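Long-range contact in probable sugar ABC transporter, sugar-binding protein (Streptococcus pneumoniae, PDB 2W7Y), which binds blood group A-trisaccharide and probably delivers such glycans to an ABC transporter for carbohydrate uptake: residues A[166-174]-A[188-198]. Residues are numbered along the deposited sequence; the frame is centred on the assembly and turned at random.
Sequences DIFAKAGAK and AMASIRKQDGV
Ile-192 lays its CD1 methyl over one face of the Phe-168 ring, in a CH-pi contact 3.7 Å from the ring centroid and 11° off the normal, so that the methyl sits close to above the centre. The isoleucine reaches this point because CG1 lies anti to its carbonyl carbon (chi1 -74°) and the chain then runs out extended, while CG2 branches off to meet CG2 of Ile-167 at 3.9 Å, the two side chains running nearly perpendicular. Tyr-163 packs edge-to-face with Phe-168, and Trp-179 touches the same side chain. Further along, Ile-167 and Val-198 lie alongside, pointing opposite ways, with CD1 of the isoleucine 3.9 Å from CG1 of the valine.

Alanines bring the backbones close. Ala-171 CB rests 3.7 Å from Ile-192 CG1, and Ala-173 CB lies 4.1 Å from Ala-188 CB. Between these two alanines the helix 165-171 ends in a Schellman motif with Gly-172, of positive phi, at C-prime; with the Ala-173 N to Phe-168 O bond closing the turn, Ala-173 CB points toward helix 182-193. The axes of the segments 166-171 and 188-193 cross at 85°, 9.1 Å apart. At the outer margin, Gln-195 bends at chi2 and brings NE2 to 3.3 Å from Ala-171 CA.

Two neighbouring helices of the solute-binding fold, well away from the chain's centre, are thus joined chiefly by aliphatic and aromatic contacts, which implies that the association rests mainly on apolar side-chain packing.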
ATOM      1  N   ASP A 166      -9.620  -6.436  22.561  1.00 23.00           N
ATOM      2  CA  ASP A 166      -9.498  -7.140  23.845  1.00 23.10           C
ATOM      3  C   ASP A 166      -8.197  -6.820  24.576  1.00 23.02           C
ATOM      4  O   ASP A 166      -8.205  -6.587  25.785  1.00 23.06           O
ATOM      5  CB  ASP A 166      -9.637  -8.657  23.664  1.00 23.05           C
ATOM      6  CG  ASP A 166     -11.005  -9.065  23.140  1.00 23.34           C
ATOM      7  OD1 ASP A 166     -11.945  -8.242  23.176  1.00 23.24           O
ATOM      8  OD2 ASP A 166     -11.140 -10.226  22.690  1.00 24.08           O
ATOM      9  N   ILE A 167      -7.088  -6.822  23.840  1.00 23.04           N
ATOM     10  CA  ILE A 167      -5.775  -6.469  24.388  1.00 23.07           C
ATOM     11  C   ILE A 167      -5.741  -5.018  24.884  1.00 22.94           C
ATOM     12  O   ILE A 167      -5.194  -4.743  25.954  1.00 23.13           O
ATOM     13  CB  ILE A 167      -4.630  -6.747  23.368  1.00 23.08           C
ATOM     14  CG1 ILE A 167      -4.521  -8.256  23.090  1.00 23.13           C
ATOM     15  CG2 ILE A 167      -3.301  -6.182  23.866  1.00 23.01           C
ATOM     16  CD1 ILE A 167      -3.656  -8.629  21.888  1.00 22.96           C
ATOM     17  N   PHE A 168      -6.333  -4.105  24.114  1.00 22.90           N
ATOM     18  CA  PHE A 168      -6.429  -2.693  24.506  1.00 22.89           C
ATOM     19  C   PHE A 168      -7.247  -2.510  25.785  1.00 23.00           C
ATOM     20  O   PHE A 168      -6.831  -1.788  26.696  1.00 22.99           O
ATOM     21  CB  PHE A 168      -7.025  -1.852  23.373  1.00 22.76           C
ATOM     22  CG  PHE A 168      -6.008  -1.366  22.371  1.00 22.94           C
ATOM     23  CD1 PHE A 168      -5.394  -2.254  21.484  1.00 22.85           C
ATOM     24  CD2 PHE A 168      -5.669  -0.019  22.309  1.00 22.60           C
ATOM     25  CE1 PHE A 168      -4.455  -1.807  20.557  1.00 22.66           C
ATOM     26  CE2 PHE A 168      -4.729   0.436  21.382  1.00 23.09           C
ATOM     27  CZ  PHE A 168      -4.122  -0.460  20.505  1.00 22.49           C
ATOM     28  N   ALA A 169      -8.402  -3.175  25.845  1.00 22.88           N
ATOM     29  CA  ALA A 169      -9.294  -3.092  26.996  1.00 22.98           C
ATOM     30  C   ALA A 169      -8.618  -3.594  28.268  1.00 23.16           C
ATOM     31  O   ALA A 169      -8.755  -2.977  29.327  1.00 23.30           O
ATOM     32  CB  ALA A 169     -10.576  -3.856  26.732  1.00 23.00           C
ATOM     33  N   LYS A 170      -7.875  -4.696  28.140  1.00 23.25           N
ATOM     34  CA  LYS A 170      -7.148  -5.316  29.253  1.00 23.39           C
ATOM     35  C   LYS A 170      -5.977  -4.480  29.759  1.00 23.35           C
ATOM     36  O   LYS A 170      -5.678  -4.475  30.958  1.00 23.47           O
ATOM     37  CB  LYS A 170      -6.675  -6.724  28.870  1.00 23.35           C
ATOM     38  CG  LYS A 170      -7.804  -7.746  28.746  1.00 23.84           C
ATOM     39  CD  LYS A 170      -7.280  -9.150  28.491  1.00 24.37           C
ATOM     40  CE  LYS A 170      -8.409 -10.165  28.475  1.00 24.27           C
ATOM     41  NZ  LYS A 170      -9.211 -10.090  27.221  1.00 24.52           N
ATOM     42  N   ALA A 171      -5.328  -3.773  28.841  1.00 23.33           N
ATOM     43  CA  ALA A 171      -4.216  -2.889  29.174  1.00 23.28           C
ATOM     44  C   ALA A 171      -4.689  -1.549  29.731  1.00 23.26           C
ATOM     45  O   ALA A 171      -3.898  -0.801  30.308  1.00 23.44           O
ATOM     46  CB  ALA A 171      -3.340  -2.674  27.950  1.00 23.20           C
ATOM     47  N   GLY A 172      -5.978  -1.255  29.556  1.00 23.24           N
ATOM     48  CA  GLY A 172      -6.542   0.055  29.878  1.00 23.06           C
ATOM     49  C   GLY A 172      -5.999   1.120  28.940  1.00 23.03           C
ATOM     50  O   GLY A 172      -5.802   2.265  29.338  1.00 22.94           O
ATOM     51  N   ALA A 173      -5.755   0.728  27.691  1.00 23.03           N
ATOM     52  CA  ALA A 173      -5.114   1.601  26.711  1.00 22.97           C
ATOM     53  C   ALA A 173      -6.132   2.324  25.831  1.00 23.02           C
ATOM     54  O   ALA A 173      -7.150   1.742  25.434  1.00 22.97           O
ATOM     55  CB  ALA A 173      -4.129   0.806  25.857  1.00 22.63           C
ATOM     56  N   LYS A 174      -5.850   3.595  25.541  1.00 23.09           N
ATOM     57  CA  LYS A 174      -6.652   4.391  24.612  1.00 23.09           C
ATOM     58  C   LYS A 174      -6.699   3.709  23.250  1.00 23.11           C
ATOM     59  O   LYS A 174      -5.668   3.312  22.709  1.00 23.08           O
ATOM     60  CB  LYS A 174      -6.061   5.796  24.449  1.00 23.22           C
ATOM     61  CG  LYS A 174      -6.312   6.760  25.608  1.00 23.36           C
ATOM     62  CD  LYS A 174      -5.642   8.101  25.310  1.00 23.50           C
ATOM     63  CE  LYS A 174      -5.770   9.084  26.458  1.00 23.70           C
ATOM     64  NZ  LYS A 174      -7.073   9.787  26.419  1.00 24.51           N
ATOM     65  N   ALA A 188      -0.317   4.536  24.888  1.00 22.90           N
ATOM     66  CA  ALA A 188      -1.140   3.345  24.680  1.00 23.00           C
ATOM     67  C   ALA A 188      -0.257   2.123  24.444  1.00 23.04           C
ATOM     68  O   ALA A 188      -0.514   1.042  24.978  1.00 22.83           O
ATOM     69  CB  ALA A 188      -2.092   3.554  23.510  1.00 23.02           C
HETATM   70  N   MSE A 189       0.789   2.318  23.646  1.00 23.21           N
HETATM   71  CA  MSE A 189       1.773   1.278  23.358  1.00 23.48           C
HETATM   72  C   MSE A 189       2.557   0.847  24.592  1.00 23.29           C
HETATM   73  O   MSE A 189       2.794  -0.343  24.790  1.00 23.30           O
HETATM   74  CB  MSE A 189       2.724   1.743  22.254  1.00 23.68           C
HETATM   75  CG  MSE A 189       2.643   0.956  20.950  1.00 24.60           C
HETATM   76 SE   MSE A 189       0.866   0.580  20.222  1.00 27.19          SE
HETATM   77  CE  MSE A 189       0.453  -1.110  21.077  1.00 25.75           C
ATOM     78  N   ALA A 190       2.951   1.818  25.413  1.00 23.26           N
ATOM     79  CA  ALA A 190       3.635   1.551  26.680  1.00 23.22           C
ATOM     80  C   ALA A 190       2.769   0.719  27.638  1.00 23.15           C
ATOM     81  O   ALA A 190       3.253  -0.237  28.243  1.00 23.23           O
ATOM     82  CB  ALA A 190       4.073   2.855  27.335  1.00 23.09           C
ATOM     83  N   SER A 191       1.489   1.078  27.750  1.00 23.24           N
ATOM     84  CA  SER A 191       0.515   0.344  28.570  1.00 23.36           C
ATOM     85  C   SER A 191       0.375  -1.122  28.173  1.00 23.31           C
ATOM     86  O   SER A 191       0.267  -1.996  29.035  1.00 23.45           O
ATOM     87  CB  SER A 191      -0.860   1.008  28.489  1.00 23.29           C
ATOM     88  OG  SER A 191      -0.804   2.353  28.920  1.00 23.81           O
ATOM     89  N   ILE A 192       0.368  -1.374  26.865  1.00 23.27           N
ATOM     90  CA  ILE A 192       0.179  -2.714  26.311  1.00 23.26           C
ATOM     91  C   ILE A 192       1.406  -3.592  26.548  1.00 23.37           C
ATOM     92  O   ILE A 192       1.280  -4.799  26.779  1.00 23.40           O
ATOM     93  CB  ILE A 192      -0.194  -2.642  24.803  1.00 23.35           C
ATOM     94  CG1 ILE A 192      -1.642  -2.159  24.654  1.00 22.94           C
ATOM     95  CG2 ILE A 192      -0.022  -4.002  24.123  1.00 23.51           C
ATOM     96  CD1 ILE A 192      -1.963  -1.542  23.335  1.00 22.43           C
ATOM     97  N   ARG A 193       2.585  -2.972  26.507  1.00 23.45           N
ATOM     98  CA  ARG A 193       3.850  -3.662  26.760  1.00 23.43           C
ATOM     99  C   ARG A 193       4.029  -4.058  28.228  1.00 23.46           C
ATOM    100  O   ARG A 193       4.828  -4.945  28.535  1.00 23.64           O
ATOM    101  CB  ARG A 193       5.042  -2.820  26.279  1.00 23.41           C
ATOM    102  CG  ARG A 193       5.134  -2.690  24.771  1.00 23.07           C
ATOM    103  CD  ARG A 193       6.401  -1.972  24.336  1.00 23.09           C
ATOM    104  NE  ARG A 193       6.305  -1.544  22.942  1.00 23.01           N
ATOM    105  CZ  ARG A 193       6.084  -0.293  22.543  1.00 22.81           C
ATOM    106  NH1 ARG A 193       5.959   0.688  23.424  1.00 22.66           N
ATOM    107  NH2 ARG A 193       5.999  -0.020  21.251  1.00 23.20           N
ATOM    108  N   LYS A 194       3.291  -3.405  29.126  1.00 23.47           N
ATOM    109  CA  LYS A 194       3.284  -3.776  30.550  1.00 23.48           C
ATOM    110  C   LYS A 194       2.636  -5.145  30.775  1.00 23.59           C
ATOM    111  O   LYS A 194       2.840  -5.782  31.814  1.00 23.60           O
ATOM    112  CB  LYS A 194       2.585  -2.705  31.392  1.00 23.41           C
ATOM    113  CG  LYS A 194       3.459  -1.502  31.709  1.00 23.49           C
ATOM    114  CD  LYS A 194       2.637  -0.342  32.246  1.00 23.69           C
ATOM    115  CE  LYS A 194       3.497   0.899  32.440  1.00 23.89           C
ATOM    116  NZ  LYS A 194       2.702   2.154  32.314  1.00 24.01           N
ATOM    117  N   GLN A 195       1.851  -5.579  29.792  1.00 23.67           N
ATOM    118  CA  GLN A 195       1.281  -6.921  29.758  1.00 23.77           C
ATOM    119  C   GLN A 195       2.283  -7.840  29.070  1.00 23.79           C
ATOM    120  O   GLN A 195       2.975  -7.417  28.139  1.00 23.99           O
ATOM    121  CB  GLN A 195      -0.024  -6.924  28.955  1.00 23.77           C
ATOM    122  CG  GLN A 195      -0.948  -5.729  29.192  1.00 23.78           C
ATOM    123  CD  GLN A 195      -1.975  -5.972  30.280  1.00 23.58           C
ATOM    124  OE1 GLN A 195      -2.444  -7.095  30.476  1.00 23.60           O
ATOM    125  NE2 GLN A 195      -2.341  -4.912  30.987  1.00 23.64           N
ATOM    126  N   ASP A 196       2.365  -9.091  29.514  1.00 23.79           N
ATOM    127  CA  ASP A 196       3.242 -10.054  28.848  1.00 23.75           C
ATOM    128  C   ASP A 196       2.472 -11.050  27.980  1.00 23.71           C
ATOM    129  O   ASP A 196       1.270 -11.263  28.174  1.00 23.72           O
ATOM    130  CB  ASP A 196       4.174 -10.765  29.841  1.00 23.66           C
ATOM    131  CG  ASP A 196       3.424 -11.575  30.883  1.00 24.04           C
ATOM    132  OD1 ASP A 196       3.583 -12.817  30.898  1.00 24.14           O
ATOM    133  OD2 ASP A 196       2.685 -10.974  31.693  1.00 24.16           O
ATOM    134  N   GLY A 197       3.179 -11.645  27.022  1.00 23.59           N
ATOM    135  CA  GLY A 197       2.574 -12.545  26.051  1.00 23.44           C
ATOM    136  C   GLY A 197       2.346 -11.843  24.728  1.00 23.35           C
ATOM    137  O   GLY A 197       2.294 -12.487  23.677  1.00 23.35           O
ATOM    138  N   VAL A 198       2.211 -10.517  24.785  1.00 23.24           N
ATOM    139  CA  VAL A 198       1.988  -9.704  23.591  1.00 23.21           C
ATOM    140  C   VAL A 198       3.059  -8.631  23.390  1.00 23.14           C
ATOM    141  O   VAL A 198       3.578  -8.059  24.356  1.00 23.13           O
ATOM    142  CB  VAL A 198       0.572  -9.036  23.571  1.00 23.25           C
ATOM    143  CG1 VAL A 198      -0.531 -10.083  23.701  1.00 23.40           C
ATOM    144  CG2 VAL A 198       0.436  -7.969  24.654  1.00 23.30           C
TER